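Local coordinates for XPF endonuclease (Aeropyrum pernix, PDB 2BGW) that cuts DNA as a structure-specific endonuclease, probably in nucleotide excision repair, and is likely to bind single-stranded and damaged DNA, at the interface of chains A and B. Numbering follows the deposited sequence. Chains: chain A/B, XPF endonuclease.

Contact 1: the interface of chains A and B. Residues chain A 120, 124-125, 128-129; chain B 99-100, 103.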
ATOM      1  N   THR A 120       5.302  12.919  -6.208  1.00 31.35           N
ATOM      2  CA  THR A 120       4.584  14.145  -6.577  1.00 31.45           C
ATOM      3  C   THR A 120       5.427  15.420  -6.282  1.00 32.34           C
ATOM      4  O   THR A 120       6.400  15.373  -5.515  1.00 33.57           O
ATOM      5  CB  THR A 120       3.194  14.242  -5.889  1.00 31.07           C
ATOM      6  OG1 THR A 120       3.351  14.413  -4.488  1.00 29.80           O
ATOM      7  CG2 THR A 120       2.380  13.014  -6.111  1.00 30.53           C
ATOM      8  N   LYS A 124      -0.905  19.395  -4.309  1.00 32.54           N
ATOM      9  CA  LYS A 124      -1.819  19.349  -5.450  1.00 31.57           C
ATOM     10  C   LYS A 124      -1.525  18.128  -6.306  1.00 30.83           C
ATOM     11  O   LYS A 124      -2.427  17.505  -6.832  1.00 30.82           O
ATOM     12  CB  LYS A 124      -1.680  20.626  -6.285  1.00 31.62           C
ATOM     13  CG  LYS A 124      -2.739  20.809  -7.328  1.00 31.73           C
ATOM     14  CD  LYS A 124      -2.217  21.562  -8.515  1.00 32.92           C
ATOM     15  CE  LYS A 124      -3.361  22.004  -9.431  1.00 34.43           C
ATOM     16  NZ  LYS A 124      -2.842  22.469 -10.763  1.00 34.53           N
ATOM     17  N   GLY A 125      -0.253  17.789  -6.433  1.00 30.04           N
ATOM     18  CA  GLY A 125       0.126  16.616  -7.187  1.00 29.82           C
ATOM     19  C   GLY A 125      -0.355  15.352  -6.496  1.00 29.62           C
ATOM     20  O   GLY A 125      -0.869  14.427  -7.130  1.00 29.64           O
ATOM     21  N   LEU A 128      -3.950  15.133  -6.912  1.00 26.23           N
ATOM     22  CA  LEU A 128      -4.297  14.623  -8.225  1.00 26.65           C
ATOM     23  C   LEU A 128      -4.118  13.105  -8.334  1.00 27.01           C
ATOM     24  O   LEU A 128      -4.979  12.409  -8.867  1.00 27.32           O
ATOM     25  CB  LEU A 128      -3.524  15.358  -9.322  1.00 26.43           C
ATOM     26  CG  LEU A 128      -3.940  16.829  -9.435  1.00 26.24           C
ATOM     27  CD1 LEU A 128      -2.834  17.688 -10.023  1.00 26.24           C
ATOM     28  CD2 LEU A 128      -5.214  16.959 -10.244  1.00 25.54           C
ATOM     29  N   VAL A 129      -3.012  12.595  -7.820  1.00 27.00           N
ATOM     30  CA  VAL A 129      -2.702  11.182  -7.925  1.00 27.19           C
ATOM     31  C   VAL A 129      -3.723  10.393  -7.132  1.00 27.79           C
ATOM     32  O   VAL A 129      -4.206   9.347  -7.574  1.00 27.87           O
ATOM     33  CB  VAL A 129      -1.276  10.909  -7.396  1.00 27.28           C
ATOM     34  CG1 VAL A 129      -0.942   9.439  -7.377  1.00 26.31           C
ATOM     35  CG2 VAL A 129      -0.300  11.620  -8.262  1.00 26.95           C
TER
ATOM     36  N   GLU B  99      -0.581  19.188 -15.468  1.00 37.53           N
ATOM     37  CA  GLU B  99      -0.193  18.179 -14.488  1.00 37.13           C
ATOM     38  C   GLU B  99      -1.240  17.132 -14.263  1.00 36.12           C
ATOM     39  O   GLU B  99      -0.896  15.983 -14.011  1.00 35.75           O
ATOM     40  CB  GLU B  99       0.106  18.754 -13.115  1.00 37.35           C
ATOM     41  CG  GLU B  99       0.847  19.982 -13.114  1.00 39.07           C
ATOM     42  CD  GLU B  99       0.049  20.954 -12.399  1.00 42.45           C
ATOM     43  OE1 GLU B  99      -0.072  20.754 -11.167  1.00 41.44           O
ATOM     44  OE2 GLU B  99      -0.514  21.859 -13.083  1.00 45.71           O
ATOM     45  N   ARG B 100      -2.506  17.546 -14.289  1.00 35.22           N
ATOM     46  CA  ARG B 100      -3.616  16.631 -14.069  1.00 34.32           C
ATOM     47  C   ARG B 100      -3.473  15.487 -15.052  1.00 32.82           C
ATOM     48  O   ARG B 100      -3.693  14.333 -14.709  1.00 32.58           O
ATOM     49  CB  ARG B 100      -4.943  17.369 -14.231  1.00 34.91           C
ATOM     50  CG  ARG B 100      -6.208  16.485 -14.216  1.00 38.48           C
ATOM     51  CD  ARG B 100      -6.727  16.095 -15.656  1.00 41.69           C
ATOM     52  NE  ARG B 100      -7.222  17.255 -16.427  1.00 41.65           N
ATOM     53  CZ  ARG B 100      -7.498  17.225 -17.733  1.00 41.38           C
ATOM     54  NH1 ARG B 100      -7.331  16.106 -18.428  1.00 40.08           N
ATOM     55  NH2 ARG B 100      -7.928  18.318 -18.349  1.00 42.12           N
ATOM     56  N   TYR B 103      -0.156  13.111 -13.878  1.00 26.47           N
ATOM     57  CA  TYR B 103      -0.345  12.274 -12.726  1.00 26.26           C
ATOM     58  C   TYR B 103      -1.371  11.203 -12.994  1.00 26.40           C
ATOM     59  O   TYR B 103      -1.202  10.051 -12.578  1.00 26.36           O
ATOM     60  CB  TYR B 103      -0.801  13.129 -11.589  1.00 26.28           C
ATOM     61  CG  TYR B 103       0.280  14.022 -11.056  1.00 26.78           C
ATOM     62  CD1 TYR B 103       0.143  15.409 -11.091  1.00 26.98           C
ATOM     63  CD2 TYR B 103       1.438  13.485 -10.517  1.00 24.66           C
ATOM     64  CE1 TYR B 103       1.127  16.229 -10.573  1.00 28.24           C
ATOM     65  CE2 TYR B 103       2.414  14.288 -10.002  1.00 26.01           C
ATOM     66  CZ  TYR B 103       2.271  15.660 -10.027  1.00 27.64           C
ATOM     67  OH  TYR B 103       3.275  16.467  -9.511  1.00 28.31           O
TER
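B:Tyr103 lies against A:Gly125, A:Leu128 and A:Val129 in a helix-to-helix interface that joins two copies of the ERCC4 nuclease domain, the catalytic module of XPF-family endonucleases, and probably helps hold the dimer together. The faces that meet belong to helix 123-137 of chain A and helix 99-113 of chain B. The phenol ring lies under the backbone of A:Gly125, whose CA stands 4.0 Å from the ring centroid in a CH-pi contact. The carbonyl O of that glycine sits above the middle of the same face. On the same side of the ring plane, but beyond the CG-CD2 edge, A:Val129 CG2 comes to 3.4 Å from B:Tyr103 CD2. With CG1 anti to the backbone N (chi1 175°), CG2 is the branch turned to the tyrosine. Across the ring, A:Leu128 CD1 is 3.9 Å from the other delta carbon, B:Tyr103 CD1. The second methyl of this leucine, CD2, packs 4.0 Å from CB of B:Arg100, resting on the aliphatic base of that chain. Farther along the ring, CA of A:Thr120 approaches B:Tyr103 OH at 4.0 Å. A salt bridge borders this apolar patch: A:Lys124 NZ lies 3.3 Å from B:Glu99 OE1, meeting the carboxylate on its syn side and 18° out of its plane. A weaker bond from the same ammonium reaches OE2, and the lysine CD also leans on OE1.

Contact 2: the interface of chains A and B. Residues chain A 49, 83, 132-133, 136-137; chain B 104, 107-108, 111-112.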
ATOM      1  N   ILE A  49      -6.928  -0.596  -1.895  1.00 34.03           N
ATOM      2  CA  ILE A  49      -5.844   0.333  -2.125  1.00 32.03           C
ATOM      3  C   ILE A  49      -5.659   1.298  -0.957  1.00 31.34           C
ATOM      4  O   ILE A  49      -6.524   2.122  -0.680  1.00 31.13           O
ATOM      5  CB  ILE A  49      -6.060   1.117  -3.416  1.00 31.84           C
ATOM      6  CG1 ILE A  49      -6.153   0.134  -4.594  1.00 31.44           C
ATOM      7  CG2 ILE A  49      -4.939   2.102  -3.585  1.00 31.31           C
ATOM      8  CD1 ILE A  49      -6.251   0.728  -5.975  1.00 29.50           C
ATOM      9  N   PHE A  83       0.258   2.190  -2.075  1.00 24.73           N
ATOM     10  CA  PHE A  83       0.951   3.287  -2.737  1.00 24.90           C
ATOM     11  C   PHE A  83       1.557   4.112  -1.679  1.00 25.31           C
ATOM     12  O   PHE A  83       0.847   4.537  -0.762  1.00 25.86           O
ATOM     13  CB  PHE A  83       0.006   4.170  -3.555  1.00 24.44           C
ATOM     14  CG  PHE A  83      -0.428   3.542  -4.846  1.00 25.12           C
ATOM     15  CD1 PHE A  83      -1.691   3.013  -4.981  1.00 22.91           C
ATOM     16  CD2 PHE A  83       0.454   3.464  -5.931  1.00 26.29           C
ATOM     17  CE1 PHE A  83      -2.073   2.437  -6.176  1.00 24.43           C
ATOM     18  CE2 PHE A  83       0.076   2.867  -7.136  1.00 25.49           C
ATOM     19  CZ  PHE A  83      -1.186   2.354  -7.252  1.00 24.61           C
ATOM     20  N   SER A 132      -7.022  10.350  -9.050  1.00 26.57           N
ATOM     21  CA  SER A 132      -6.999   9.539 -10.244  1.00 25.56           C
ATOM     22  C   SER A 132      -7.093   8.065  -9.896  1.00 25.11           C
ATOM     23  O   SER A 132      -7.773   7.306 -10.569  1.00 25.06           O
ATOM     24  CB  SER A 132      -5.717   9.829 -11.023  1.00 25.74           C
ATOM     25  OG  SER A 132      -5.850  10.998 -11.819  1.00 26.45           O
ATOM     26  N   LEU A 133      -6.393   7.670  -8.835  1.00 24.54           N
ATOM     27  CA  LEU A 133      -6.436   6.331  -8.319  1.00 23.53           C
ATOM     28  C   LEU A 133      -7.850   5.957  -7.874  1.00 23.90           C
ATOM     29  O   LEU A 133      -8.367   4.901  -8.248  1.00 24.09           O
ATOM     30  CB  LEU A 133      -5.472   6.208  -7.166  1.00 22.81           C
ATOM     31  CG  LEU A 133      -3.996   6.102  -7.504  1.00 23.04           C
ATOM     32  CD1 LEU A 133      -3.220   6.286  -6.228  1.00 22.40           C
ATOM     33  CD2 LEU A 133      -3.597   4.778  -8.197  1.00 20.72           C
ATOM     34  N   LEU A 136      -9.799   5.557 -11.103  1.00 26.42           N
ATOM     35  CA  LEU A 136      -9.413   4.415 -11.906  1.00 26.64           C
ATOM     36  C   LEU A 136      -9.819   3.074 -11.333  1.00 26.92           C
ATOM     37  O   LEU A 136     -10.025   2.141 -12.073  1.00 26.82           O
ATOM     38  CB  LEU A 136      -7.900   4.411 -12.147  1.00 26.55           C
ATOM     39  CG  LEU A 136      -7.416   5.149 -13.394  1.00 25.66           C
ATOM     40  CD1 LEU A 136      -6.035   5.743 -13.150  1.00 25.41           C
ATOM     41  CD2 LEU A 136      -7.433   4.243 -14.628  1.00 23.50           C
ATOM     42  N   SER A 137      -9.891   2.978 -10.015  1.00 27.69           N
ATOM     43  CA  SER A 137      -9.925   1.683  -9.329  1.00 28.61           C
ATOM     44  C   SER A 137     -11.340   1.301  -9.026  1.00 28.44           C
ATOM     45  O   SER A 137     -11.637   0.149  -8.763  1.00 28.59           O
ATOM     46  CB  SER A 137      -9.169   1.757  -8.006  1.00 28.83           C
ATOM     47  OG  SER A 137      -9.901   2.580  -7.108  1.00 31.29           O
TER
ATOM     48  N   ALA B 104      -2.413  11.575 -13.729  1.00 26.09           N
ATOM     49  CA  ALA B 104      -3.411  10.622 -14.145  1.00 26.11           C
ATOM     50  C   ALA B 104      -2.801   9.503 -14.977  1.00 26.05           C
ATOM     51  O   ALA B 104      -3.184   8.365 -14.859  1.00 26.17           O
ATOM     52  CB  ALA B 104      -4.497  11.323 -14.912  1.00 26.77           C
ATOM     53  N   ALA B 107      -1.051   7.268 -12.586  1.00 27.49           N
ATOM     54  CA  ALA B 107      -2.030   6.428 -11.932  1.00 26.77           C
ATOM     55  C   ALA B 107      -2.463   5.252 -12.825  1.00 27.12           C
ATOM     56  O   ALA B 107      -2.505   4.090 -12.377  1.00 27.36           O
ATOM     57  CB  ALA B 107      -3.192   7.242 -11.550  1.00 26.52           C
ATOM     58  N   ALA B 108      -2.773   5.561 -14.085  1.00 26.93           N
ATOM     59  CA  ALA B 108      -3.163   4.573 -15.082  1.00 26.58           C
ATOM     60  C   ALA B 108      -2.039   3.612 -15.398  1.00 26.90           C
ATOM     61  O   ALA B 108      -2.279   2.438 -15.690  1.00 27.07           O
ATOM     62  CB  ALA B 108      -3.599   5.257 -16.338  1.00 26.61           C
ATOM     63  N   LEU B 111      -2.196   1.200 -11.998  1.00 27.78           N
ATOM     64  CA  LEU B 111      -3.389   0.370 -11.818  1.00 27.50           C
ATOM     65  C   LEU B 111      -3.838  -0.430 -13.041  1.00 28.19           C
ATOM     66  O   LEU B 111      -4.348  -1.511 -12.869  1.00 28.57           O
ATOM     67  CB  LEU B 111      -4.565   1.192 -11.319  1.00 26.81           C
ATOM     68  CG  LEU B 111      -4.393   1.874  -9.986  1.00 24.81           C
ATOM     69  CD1 LEU B 111      -5.650   2.603  -9.653  1.00 23.71           C
ATOM     70  CD2 LEU B 111      -4.051   0.865  -8.934  1.00 23.30           C
ATOM     71  N   ASP B 112      -3.701   0.085 -14.257  1.00 28.68           N
ATOM     72  CA  ASP B 112      -4.116  -0.697 -15.436  1.00 29.52           C
ATOM     73  C   ASP B 112      -3.038  -1.448 -16.155  1.00 29.91           C
ATOM     74  O   ASP B 112      -3.348  -2.173 -17.056  1.00 30.24           O
ATOM     75  CB  ASP B 112      -4.684   0.178 -16.519  1.00 29.78           C
ATOM     76  CG  ASP B 112      -5.955   0.806 -16.141  1.00 32.26           C
ATOM     77  OD1 ASP B 112      -6.462   0.454 -15.058  1.00 36.34           O
ATOM     78  OD2 ASP B 112      -6.431   1.666 -16.932  1.00 35.57           O
TER
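B:Leu111 packs its methyls against A:Ile49, A:Phe83 and A:Leu133, in an apolar interface between two ERCC4 nuclease domains of the XPF family that probably helps keep the chains paired. Its two methyls divide the work. CD1 packs against A:Leu133 CD2, the side chains crossing at about a right angle, and also meets CB of A:Leu136 at 3.8 Å. CD2 turns toward the strands: it lies at the edge of the A:Phe83 ring, in its plane and 3.6 Å from CZ, and meets A:Ile49 CD1 tip to tip at 3.7 Å. One face of that phenylalanine ring is covered toward its rim by A:Leu133 CD1. A:Leu133 thus backs the ring with CD1 and meets B:Leu111 with CD2. An alanine in place of B:Leu111 would probably leave a gap between A:Phe83, A:Ile49 and A:Leu133 and set their tips free to shift.

The second group sets A:Leu136 and A:Ser132 against the small alanines of helix 99-113. A:Leu136 CD1 lies 3.6 Å from B:Ala107 CB and reaches the backbone of B:Ala108, while A:Ser132 CB packs 3.7 Å from B:Ala107 CB. The A:Ser132 hydroxyl rests on B:Ala104.

Polar groups do not bond between the chains here. The carboxylate of B:Asp112 contacts a methyl, its OD2 being 3.6 Å from A:Leu136 CD2. A:Ser137 OG, placed between its backbone N and carbonyl carbon (chi1 69°), turns back to donate to A:Leu133 O at 3.0 Å, with a C=O...donor angle of 139°, while its CB lies near B:Leu111 CD1.

About 12 Å separates the centres of the C-alpha atoms of contact 1 and contact 2, and both draw on one pair of helices, 123-137 of chain A and 99-113 of chain B. Contact 1 uses the end of strand 116-120 and the beginnings of these helices, contact 2 their later turns, so the two elements run side by side in the same general direction. Charge pairing is found in contact 1, whereas contact 2 extends the apolar seam to strands 49-55 and 81-87. Two-fold symmetry repeats both with the chains exchanged, so each nuclease domain offers both helices to its partner, which would favour a fixed mutual orientation.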